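Local coordinates for 3-oxoacyl-[acyl-carrier-protein] synthase, mitochondrial (Arabidopsis thaliana, PDB 2IX4) that catalyses the condensation steps of mitochondrial fatty acid synthesis, lengthening an acyl chain by two carbons taken from malonyl-ACP, at residues E47-K50 with L51-D55; G68-P71 with G72-D75; C179-G182 with A183-G187; S209-A212 with L213-A216; V256-E259 with Y260-K264. All coordinates share one frame; numbering follows the deposited sequence.

Contact 1: E47-K50 with L51-D55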
# COMPACT_ATOMS: atom_id res chain seq x y z
N GLU A 47 33.67 9.56 5.57
CA GLU A 47 33.83 10.25 4.29
C GLU A 47 34.34 9.35 3.16
O GLU A 47 33.90 9.49 2.02
CB GLU A 47 34.74 11.48 4.45
CG GLU A 47 34.10 12.64 5.22
CD GLU A 47 32.82 13.16 4.57
OE1 GLU A 47 32.84 13.45 3.35
OE2 GLU A 47 31.80 13.30 5.29
N GLU A 48 35.25 8.44 3.48
CA GLU A 48 35.80 7.50 2.50
C GLU A 48 34.71 6.60 1.91
O GLU A 48 34.73 6.30 0.72
CB GLU A 48 36.92 6.66 3.12
CG GLU A 48 37.81 5.94 2.12
CD GLU A 48 38.93 6.82 1.56
OE1 GLU A 48 38.63 7.80 0.84
OE2 GLU A 48 40.11 6.52 1.83
N THR A 49 33.77 6.18 2.76
CA THR A 49 32.63 5.37 2.32
C THR A 49 31.66 6.20 1.48
O THR A 49 31.18 5.72 0.46
CB THR A 49 31.92 4.70 3.53
OG1 THR A 49 32.87 3.96 4.29
CG2 THR A 49 30.80 3.76 3.07
N LYS A 50 31.40 7.43 1.91
CA LYS A 50 30.59 8.39 1.13
C LYS A 50 31.17 8.58 -0.27
O LYS A 50 30.45 8.44 -1.27
CB LYS A 50 30.54 9.75 1.83
CG LYS A 50 29.63 9.84 3.03
CD LYS A 50 29.63 11.27 3.55
CE LYS A 50 28.97 11.39 4.90
NZ LYS A 50 29.06 12.79 5.42
N LEU A 51 32.46 8.91 -0.33
CA LEU A 51 33.16 9.14 -1.59
C LEU A 51 33.10 7.93 -2.51
O LEU A 51 32.75 8.06 -3.68
CB LEU A 51 34.62 9.56 -1.35
CG LEU A 51 34.90 10.99 -0.86
CD1 LEU A 51 36.31 11.10 -0.30
CD2 LEU A 51 34.67 12.03 -1.95
N TYR A 52 33.41 6.75 -1.97
CA TYR A 52 33.32 5.50 -2.72
C TYR A 52 31.91 5.29 -3.27
O TYR A 52 31.74 4.94 -4.44
CB TYR A 52 33.73 4.29 -1.89
CG TYR A 52 33.15 2.99 -2.43
CD1 TYR A 52 33.81 2.28 -3.44
CD2 TYR A 52 31.92 2.51 -1.97
CE1 TYR A 52 33.26 1.10 -3.95
CE2 TYR A 52 31.37 1.34 -2.49
CZ TYR A 52 32.04 0.65 -3.47
OH TYR A 52 31.49 -0.51 -3.97
N THR A 53 30.91 5.47 -2.41
CA THR A 53 29.52 5.20 -2.77
C THR A 53 29.05 6.11 -3.91
O THR A 53 28.44 5.63 -4.87
CB THR A 53 28.58 5.31 -1.55
OG1 THR A 53 29.02 4.41 -0.52
CG2 THR A 53 27.15 4.95 -1.93
N PHE A 54 29.34 7.40 -3.79
CA PHE A 54 29.01 8.38 -4.83
C PHE A 54 29.52 7.96 -6.21
O PHE A 54 28.79 8.04 -7.20
CB PHE A 54 29.58 9.76 -4.46
CG PHE A 54 29.10 10.87 -5.36
CD1 PHE A 54 27.88 11.49 -5.13
CD2 PHE A 54 29.87 11.29 -6.45
CE1 PHE A 54 27.43 12.52 -5.97
CE2 PHE A 54 29.43 12.31 -7.29
CZ PHE A 54 28.20 12.93 -7.04
N ASP A 55 30.76 7.50 -6.25
CA ASP A 55 31.40 7.05 -7.48
C ASP A 55 30.72 5.83 -8.12
O ASP A 55 30.89 5.59 -9.31
CB ASP A 55 32.88 6.76 -7.23
CG ASP A 55 33.72 8.03 -7.20
OD1 ASP A 55 33.18 9.14 -7.38
OD2 ASP A 55 34.95 7.91 -7.00
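Thr49 and Thr53 sit one turn apart on helix 47-55, and the later threonine folds its hydroxyl back onto the earlier carbonyl. Thr53 OG1 lies 2.7 Å from Thr49 O and donates to it from above the carbonyl plane, while Thr53 N donates to the same oxygen from the other face. The torsion behind this sets OG1 beside its own backbone N (chi1 -57°), the position from which a helical threonine can reach the preceding turn. The two side chains slant past each other, CG2 of Thr49 standing 4.1 Å from Thr53 OG1. Thr49 turns its own hydroxyl elsewhere, to Asp46 just before the helix and to Lys140 of the second subunit. Leu51 leans back along the helix, its CG 3.4 Å from Glu47 O, and holds CD1 at a loose 4.2 Å from the carboxylate atom OE1 of Glu48. On the exposed side Lys50 extends its chain fully to set NZ 2.8 Å from Glu47 OE2, a salt bridge that meets the syn side of the carboxylate. Tyr52 swings its ring outward, and its OH bonds to Leu142 N of the second subunit. With its hydroxyl spent on Thr49 O, Thr53 packs on Met42 and on Ile137 of the second subunit, while Thr49 and Tyr52 carry polar bonds across the dimer interface.

Contact 2: G68-P71 with G72-D75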
# COMPACT_ATOMS: atom_id res chain seq x y z
N GLY A 68 14.14 25.14 3.86
CA GLY A 68 14.42 26.47 4.39
C GLY A 68 13.24 27.10 5.08
O GLY A 68 12.12 26.59 5.00
N SER A 69 13.49 28.22 5.75
CA SER A 69 12.46 28.91 6.54
C SER A 69 11.85 30.10 5.79
O SER A 69 11.09 30.88 6.38
CB SER A 69 13.04 29.36 7.88
OG SER A 69 14.29 30.00 7.70
N ASN A 70 12.17 30.23 4.51
CA ASN A 70 11.67 31.31 3.66
C ASN A 70 10.47 30.86 2.82
O ASN A 70 10.21 29.65 2.71
CB ASN A 70 12.80 31.85 2.77
CG ASN A 70 13.98 32.37 3.58
OD1 ASN A 70 13.84 33.27 4.40
ND2 ASN A 70 15.15 31.80 3.33
N PRO A 71 9.71 31.82 2.24
CA PRO A 71 8.58 31.45 1.37
C PRO A 71 8.97 30.50 0.23
O PRO A 71 10.04 30.65 -0.36
CB PRO A 71 8.12 32.80 0.81
CG PRO A 71 8.51 33.79 1.86
CD PRO A 71 9.82 33.28 2.39
N GLY A 72 8.10 29.53 -0.04
CA GLY A 72 8.33 28.55 -1.10
C GLY A 72 9.30 27.44 -0.74
O GLY A 72 9.63 26.61 -1.59
N GLU A 73 9.74 27.42 0.52
CA GLU A 73 10.69 26.41 1.00
C GLU A 73 10.07 25.50 2.07
O GLU A 73 9.19 25.92 2.82
CB GLU A 73 11.96 27.07 1.55
CG GLU A 73 12.74 27.86 0.52
CD GLU A 73 13.96 28.58 1.10
OE1 GLU A 73 14.94 28.75 0.36
OE2 GLU A 73 13.93 28.97 2.29
N PHE A 74 10.53 24.25 2.12
CA PHE A 74 10.06 23.27 3.09
C PHE A 74 10.88 23.36 4.38
O PHE A 74 12.08 23.07 4.37
CB PHE A 74 10.13 21.86 2.50
CG PHE A 74 9.85 20.76 3.48
CD1 PHE A 74 8.54 20.43 3.82
CD2 PHE A 74 10.89 20.04 4.06
CE1 PHE A 74 8.27 19.41 4.72
CE2 PHE A 74 10.64 19.01 4.97
CZ PHE A 74 9.32 18.70 5.30
N ASP A 75 10.23 23.75 5.47
CA ASP A 75 10.91 23.92 6.76
C ASP A 75 10.91 22.63 7.59
O ASP A 75 9.90 22.27 8.20
CB ASP A 75 10.27 25.07 7.56
CG ASP A 75 11.08 25.46 8.78
OD1 ASP A 75 12.19 24.92 8.99
OD2 ASP A 75 10.60 26.32 9.55
O HOH W 1 9.54 28.01 4.83
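Glu73 reaches back across the turn to Asn70, and the two side chains run side by side in the same direction, amide and carboxylate planes 42° apart. The tight part centres on Glu73 OE2. It accepts from Asn70 N at 3.1 Å, on the anti side of the carboxylate, and weakly from Asn70 ND2 at 3.3 Å; Gly68 CA lies against the same oxygen. A type II beta turn runs from Asn70 to Glu73, closed by Glu73 N to Asn70 O at 3.2 Å, and Gly72 holds its third position with positive phi (78°). Glu73 extends beyond CG (chi2 177°), which carries the carboxylate back across the turn to Asn70 N. A water bridges Asn70 O, at 2.8 Å, and Glu73 O, at 2.9 Å. The looser side is formed by the exposed Ser69 and Pro71. Gly68 N closes the base of the loop on Phe74 O, and Phe74 turns its ring away to pack edge-to-face with Tyr67 and Tyr91. Asp75 then caps the following helix through Ala77 N. The negative charge of Glu73 is probably tempered by the N-H groups of Asn70, which is consistent with the carboxylate steadying this surface turn.

Contact 3: C179-G182 with A183-G187. With 6NA (hexanoic acid), chain C.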
# COMPACT_ATOMS: atom_id res chain seq x y z
N CYS A 179 4.88 3.43 -8.76
CA CYS A 179 4.79 4.80 -9.29
C CYS A 179 3.36 5.25 -9.62
O CYS A 179 3.15 6.38 -10.06
CB CYS A 179 5.74 4.98 -10.47
SG CYS A 179 7.48 4.71 -10.00
N ALA A 180 2.38 4.38 -9.38
CA ALA A 180 0.97 4.75 -9.48
C ALA A 180 0.34 5.01 -8.10
O ALA A 180 -0.86 5.29 -8.01
CB ALA A 180 0.19 3.67 -10.22
N THR A 181 1.17 4.94 -7.06
CA THR A 181 0.73 5.01 -5.66
C THR A 181 -0.19 6.21 -5.38
O THR A 181 -1.27 6.04 -4.81
CB THR A 181 1.95 5.01 -4.70
OG1 THR A 181 2.54 3.71 -4.70
CG2 THR A 181 1.54 5.37 -3.28
N GLY A 182 0.24 7.40 -5.79
CA GLY A 182 -0.54 8.62 -5.57
C GLY A 182 -1.87 8.64 -6.31
O GLY A 182 -2.83 9.26 -5.85
N ALA A 183 -1.93 7.95 -7.44
CA ALA A 183 -3.15 7.89 -8.24
C ALA A 183 -4.18 6.95 -7.62
O ALA A 183 -5.33 7.34 -7.42
CB ALA A 183 -2.84 7.50 -9.68
N HIS A 184 -3.75 5.72 -7.31
CA HIS A 184 -4.61 4.75 -6.64
C HIS A 184 -5.09 5.22 -5.27
O HIS A 184 -6.23 4.93 -4.89
CB HIS A 184 -3.90 3.40 -6.51
CG HIS A 184 -3.74 2.66 -7.80
ND1 HIS A 184 -4.73 1.87 -8.34
CD2 HIS A 184 -2.68 2.58 -8.65
CE1 HIS A 184 -4.29 1.34 -9.48
NE2 HIS A 184 -3.06 1.76 -9.68
N SER A 185 -4.25 5.94 -4.54
CA SER A 185 -4.64 6.45 -3.23
C SER A 185 -5.80 7.43 -3.35
O SER A 185 -6.76 7.37 -2.57
CB SER A 185 -3.45 7.11 -2.51
OG SER A 185 -2.56 6.14 -1.97
N ILE A 186 -5.71 8.32 -4.34
CA ILE A 186 -6.77 9.28 -4.65
C ILE A 186 -8.02 8.55 -5.16
O ILE A 186 -9.14 8.84 -4.74
CB ILE A 186 -6.28 10.34 -5.68
CG1 ILE A 186 -5.37 11.36 -4.99
CG2 ILE A 186 -7.46 11.05 -6.36
CD1 ILE A 186 -4.51 12.19 -5.94
N GLY A 187 -7.81 7.59 -6.05
CA GLY A 187 -8.90 6.82 -6.63
C GLY A 187 -9.67 5.98 -5.62
O GLY A 187 -10.90 5.96 -5.63
CA 6NA C . 9.24 2.57 -9.82
C 6NA C . 7.87 3.06 -10.22
O 6NA C . 7.04 2.30 -10.68
CB 6NA C . 9.15 1.94 -8.43
CG 6NA C . 9.27 3.00 -7.34
CD 6NA C . 8.22 2.80 -6.27
C6 6NA C . 7.72 4.13 -5.74
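Ala180 O is gripped by two amides of the next turn: His184 N at 3.0 Å in a nearly straight bond (170°), close to the carbonyl axis, and Ala183 N in a weak, bent one. The imidazole of His184 turns its edge to the same carbonyl, and its CD2 comes within 3.4 Å of Ala180 CB. With CG beside its own backbone N (chi1 -71°), the ring edge is brought beside Ala180, while ND1 bonds to Tyr277 OH. Thr181 O accepts from Ser185 N at 3.0 Å; Ser185 OG lies 3.1 Å from the same oxygen, but its proton may go elsewhere. In this thiolase-like fold the cysteine sits on a short 3-10 segment that leads into helix 181-195. Cys179 SG is joined to hexanoic acid C at 1.7 Å, an acylated enzyme, and Cys179 N donates a weak bond of 3.1 Å to hexanoic acid O. Phe419 N donates to the ligand as well, so two backbone amides meet it, consistent with the oxyanion hole of this family. Ile186 lays its extended chain alongside Gly182 O, CG1 and CD1 both 3.4 Å from it, and packs on Leu274 and Leu426 of strands 272-281 and 422-429.

Contact 4: S209-A212 with L213-A216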
# COMPACT_ATOMS: atom_id res chain seq x y z
N SER A 209 12.88 9.45 -1.53
CA SER A 209 13.73 8.30 -1.77
C SER A 209 15.00 8.67 -2.54
O SER A 209 15.50 7.88 -3.34
CB SER A 209 12.93 7.22 -2.51
OG SER A 209 13.42 5.93 -2.19
N ILE A 210 15.52 9.88 -2.31
CA ILE A 210 16.82 10.25 -2.87
C ILE A 210 17.92 9.97 -1.85
O ILE A 210 18.15 10.75 -0.93
CB ILE A 210 16.89 11.72 -3.38
CG1 ILE A 210 15.73 12.02 -4.35
CG2 ILE A 210 18.24 11.97 -4.07
CD1 ILE A 210 15.63 13.47 -4.77
N ASP A 211 18.58 8.83 -2.04
CA ASP A 211 19.63 8.36 -1.14
C ASP A 211 20.47 7.32 -1.86
O ASP A 211 20.08 6.84 -2.93
CB ASP A 211 19.03 7.77 0.15
CG ASP A 211 17.95 6.74 -0.13
OD1 ASP A 211 18.27 5.61 -0.58
OD2 ASP A 211 16.77 7.05 0.12
N ALA A 212 21.60 6.97 -1.26
CA ALA A 212 22.59 6.09 -1.88
C ALA A 212 22.01 4.82 -2.49
O ALA A 212 22.21 4.55 -3.68
CB ALA A 212 23.67 5.73 -0.87
N LEU A 213 21.29 4.05 -1.68
CA LEU A 213 20.79 2.74 -2.11
C LEU A 213 19.65 2.83 -3.12
O LEU A 213 19.54 1.99 -4.01
CB LEU A 213 20.40 1.88 -0.91
CG LEU A 213 20.30 0.37 -1.16
CD1 LEU A 213 21.55 -0.17 -1.89
CD2 LEU A 213 20.07 -0.38 0.15
N SER A 214 18.80 3.85 -2.97
CA SER A 214 17.72 4.10 -3.92
C SER A 214 18.25 4.42 -5.31
O SER A 214 17.81 3.83 -6.30
CB SER A 214 16.82 5.23 -3.44
OG SER A 214 16.18 4.89 -2.23
N VAL A 215 19.19 5.36 -5.37
CA VAL A 215 19.84 5.73 -6.63
C VAL A 215 20.59 4.54 -7.23
O VAL A 215 20.41 4.25 -8.41
CB VAL A 215 20.79 6.96 -6.45
CG1 VAL A 215 21.51 7.28 -7.75
CG2 VAL A 215 20.00 8.18 -5.98
N ALA A 216 21.38 3.84 -6.41
CA ALA A 216 22.12 2.66 -6.86
C ALA A 216 21.20 1.54 -7.33
O ALA A 216 21.50 0.83 -8.29
CB ALA A 216 23.05 2.15 -5.77
O HOH W 2 20.29 4.67 1.04
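Ser214, Ala212 and Asp211 carry the start of helix 212-220. Ser214 points its side chain at the preceding loop, its OG beside its own backbone N (chi1 -64°) and 2.8 Å from Asp211 OD1. That carboxylate oxygen also takes Ser214 N at 3.0 Å, the hydroxyl arriving on the syn side and the amide on the anti side, both from the same face of the carboxylate. Asp211 is thus the N-cap, its CG wedged between backbone N and carbonyl carbon (chi1 51°), which turns the acid back over the first helical turn. A water joins the cap, 2.8 Å from Asp211 OD1 and 3.0 Å from Leu213 N, so it satisfies a second amide of that turn. Ser209 OG stands 2.9 Å from Ser214 OG; its proton may point there or to another acceptor. Ala212 takes the first helical position, and its O accepts from Ala216 N one turn on, while Asp211 O receives Val215 N in an almost straight bond. Leu213 packs on Ile127 and Val131 of helix 127-138 and on Phe149 of the second subunit. Three donors surround Asp211 OD1 at a helix start, so the charge of this buried acid is probably at least partly offset.

Contact 5: V256-E259 with Y260-K264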
# COMPACT_ATOMS: atom_id res chain seq x y z
N VAL A 256 -7.94 17.47 -1.10
CA VAL A 256 -9.14 17.21 -0.31
C VAL A 256 -10.26 16.85 -1.28
O VAL A 256 -10.68 17.66 -2.10
CB VAL A 256 -9.54 18.42 0.56
CG1 VAL A 256 -10.85 18.14 1.30
CG2 VAL A 256 -8.44 18.75 1.56
N LEU A 257 -10.70 15.60 -1.20
CA LEU A 257 -11.85 15.13 -1.93
C LEU A 257 -13.06 15.18 -1.00
O LEU A 257 -12.93 14.90 0.19
CB LEU A 257 -11.64 13.69 -2.39
CG LEU A 257 -10.55 13.39 -3.42
CD1 LEU A 257 -10.16 11.93 -3.34
CD2 LEU A 257 -11.02 13.76 -4.82
N GLU A 258 -14.21 15.56 -1.54
CA GLU A 258 -15.44 15.48 -0.76
C GLU A 258 -16.70 15.33 -1.60
O GLU A 258 -16.73 15.73 -2.77
CB GLU A 258 -15.57 16.63 0.26
CG GLU A 258 -15.84 18.00 -0.29
CD GLU A 258 -15.91 19.05 0.82
OE1 GLU A 258 -16.93 19.11 1.55
OE2 GLU A 258 -14.95 19.83 0.97
N GLU A 259 -17.72 14.74 -1.00
CA GLU A 259 -19.00 14.53 -1.64
C GLU A 259 -19.61 15.89 -2.02
O GLU A 259 -19.57 16.84 -1.24
CB GLU A 259 -19.92 13.71 -0.73
CG GLU A 259 -21.20 13.21 -1.39
CD GLU A 259 -22.31 14.24 -1.34
OE1 GLU A 259 -22.39 14.97 -0.33
OE2 GLU A 259 -23.10 14.31 -2.30
N TYR A 260 -20.16 15.94 -3.23
CA TYR A 260 -20.62 17.18 -3.86
C TYR A 260 -21.65 17.97 -3.04
O TYR A 260 -21.51 19.18 -2.85
CB TYR A 260 -21.13 16.87 -5.27
CG TYR A 260 -21.55 18.06 -6.12
CD1 TYR A 260 -20.85 19.27 -6.07
CD2 TYR A 260 -22.62 17.95 -7.01
CE1 TYR A 260 -21.23 20.35 -6.86
CE2 TYR A 260 -23.01 19.02 -7.80
CZ TYR A 260 -22.31 20.22 -7.72
OH TYR A 260 -22.69 21.28 -8.50
N GLU A 261 -22.67 17.28 -2.53
CA GLU A 261 -23.70 17.93 -1.71
C GLU A 261 -23.14 18.47 -0.40
O GLU A 261 -23.53 19.55 0.05
CB GLU A 261 -24.88 16.99 -1.44
CG GLU A 261 -25.66 16.57 -2.69
CD GLU A 261 -26.28 17.74 -3.43
OE1 GLU A 261 -26.74 18.71 -2.77
OE2 GLU A 261 -26.33 17.68 -4.68
N HIS A 262 -22.22 17.72 0.20
CA HIS A 262 -21.51 18.14 1.41
C HIS A 262 -20.74 19.44 1.17
O HIS A 262 -20.79 20.36 1.98
CB HIS A 262 -20.56 17.02 1.87
CG HIS A 262 -19.89 17.28 3.19
ND1 HIS A 262 -18.71 17.98 3.30
CD2 HIS A 262 -20.24 16.93 4.45
CE1 HIS A 262 -18.36 18.06 4.57
NE2 HIS A 262 -19.27 17.43 5.29
N ALA A 263 -20.03 19.50 0.04
CA ALA A 263 -19.27 20.69 -0.36
C ALA A 263 -20.16 21.92 -0.59
O ALA A 263 -19.83 23.02 -0.16
CB ALA A 263 -18.43 20.40 -1.60
N LYS A 264 -21.28 21.71 -1.29
CA LYS A 264 -22.20 22.80 -1.60
C LYS A 264 -22.87 23.37 -0.36
O LYS A 264 -23.07 24.59 -0.25
CB LYS A 264 -23.26 22.35 -2.61
CG LYS A 264 -22.77 22.26 -4.05
CD LYS A 264 -23.92 22.09 -5.03
CE LYS A 264 -24.54 20.70 -4.95
NZ LYS A 264 -25.74 20.58 -5.82
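Capping bonds come first: Glu259 ends its strand and accepts from the second and third amides of helix 260-265. OE1 lies 2.8 Å from His262 N and OE2 lies 3.0 Å from Glu261 N, each donor coming from above the carboxylate plane. A bend at chi2 (-86°) curls the carboxylate back to the helix start. The first helical backbone bond follows, Glu259 O accepting from Ala263 N at 3.0 Å. Among side-chain bonds, His262 ND1 gives its proton to Glu258 OE1 at 2.7 Å, with the oxygen in the ring plane and met almost along its C-O axis. Glu258 and His262 cross at about a right angle. The other oxygen of Glu258 goes to a salt bridge with Arg266 and to Thr6 OG1 on strand 3-12. Here strand 251-259 of the mixed sheet turns into helix 260-265 at about 99°, so the strand's two final residues cap and brace the helix. In nonpolar contact, Glu258 CG packs on Ala263 CB at 3.8 Å. Charge and aromatic packing pair where Lys264 NZ bridges to Glu261 OE2 and the lysine chain lays CE over the centre of the Tyr260 ring, 3.5 Å above its plane.

How the contacts relate
The five contacts follow one another along the chain without nesting, all within its first two thirds. Contact 1 and contact 4 form one cluster, centres 13 Å apart, where Thr53 CG2 meets Ala212 CB at 3.7 Å; both reach the second subunit, as contact 3 does through His184. Contact 3 lies deepest, its centre about 8 Å from that of the chain; it also touches contact 5, Ile186 O standing 3.5 Å from Leu257 CD1, so helix 181-195 backs directly onto strand 251-259 of the mixed sheet. Contact 2 stands alone at the surface, its nearest atoms about 12 Å or more from the others. Contacts 1 and 5, their centres 51 Å apart, mark opposite sides of the subunit.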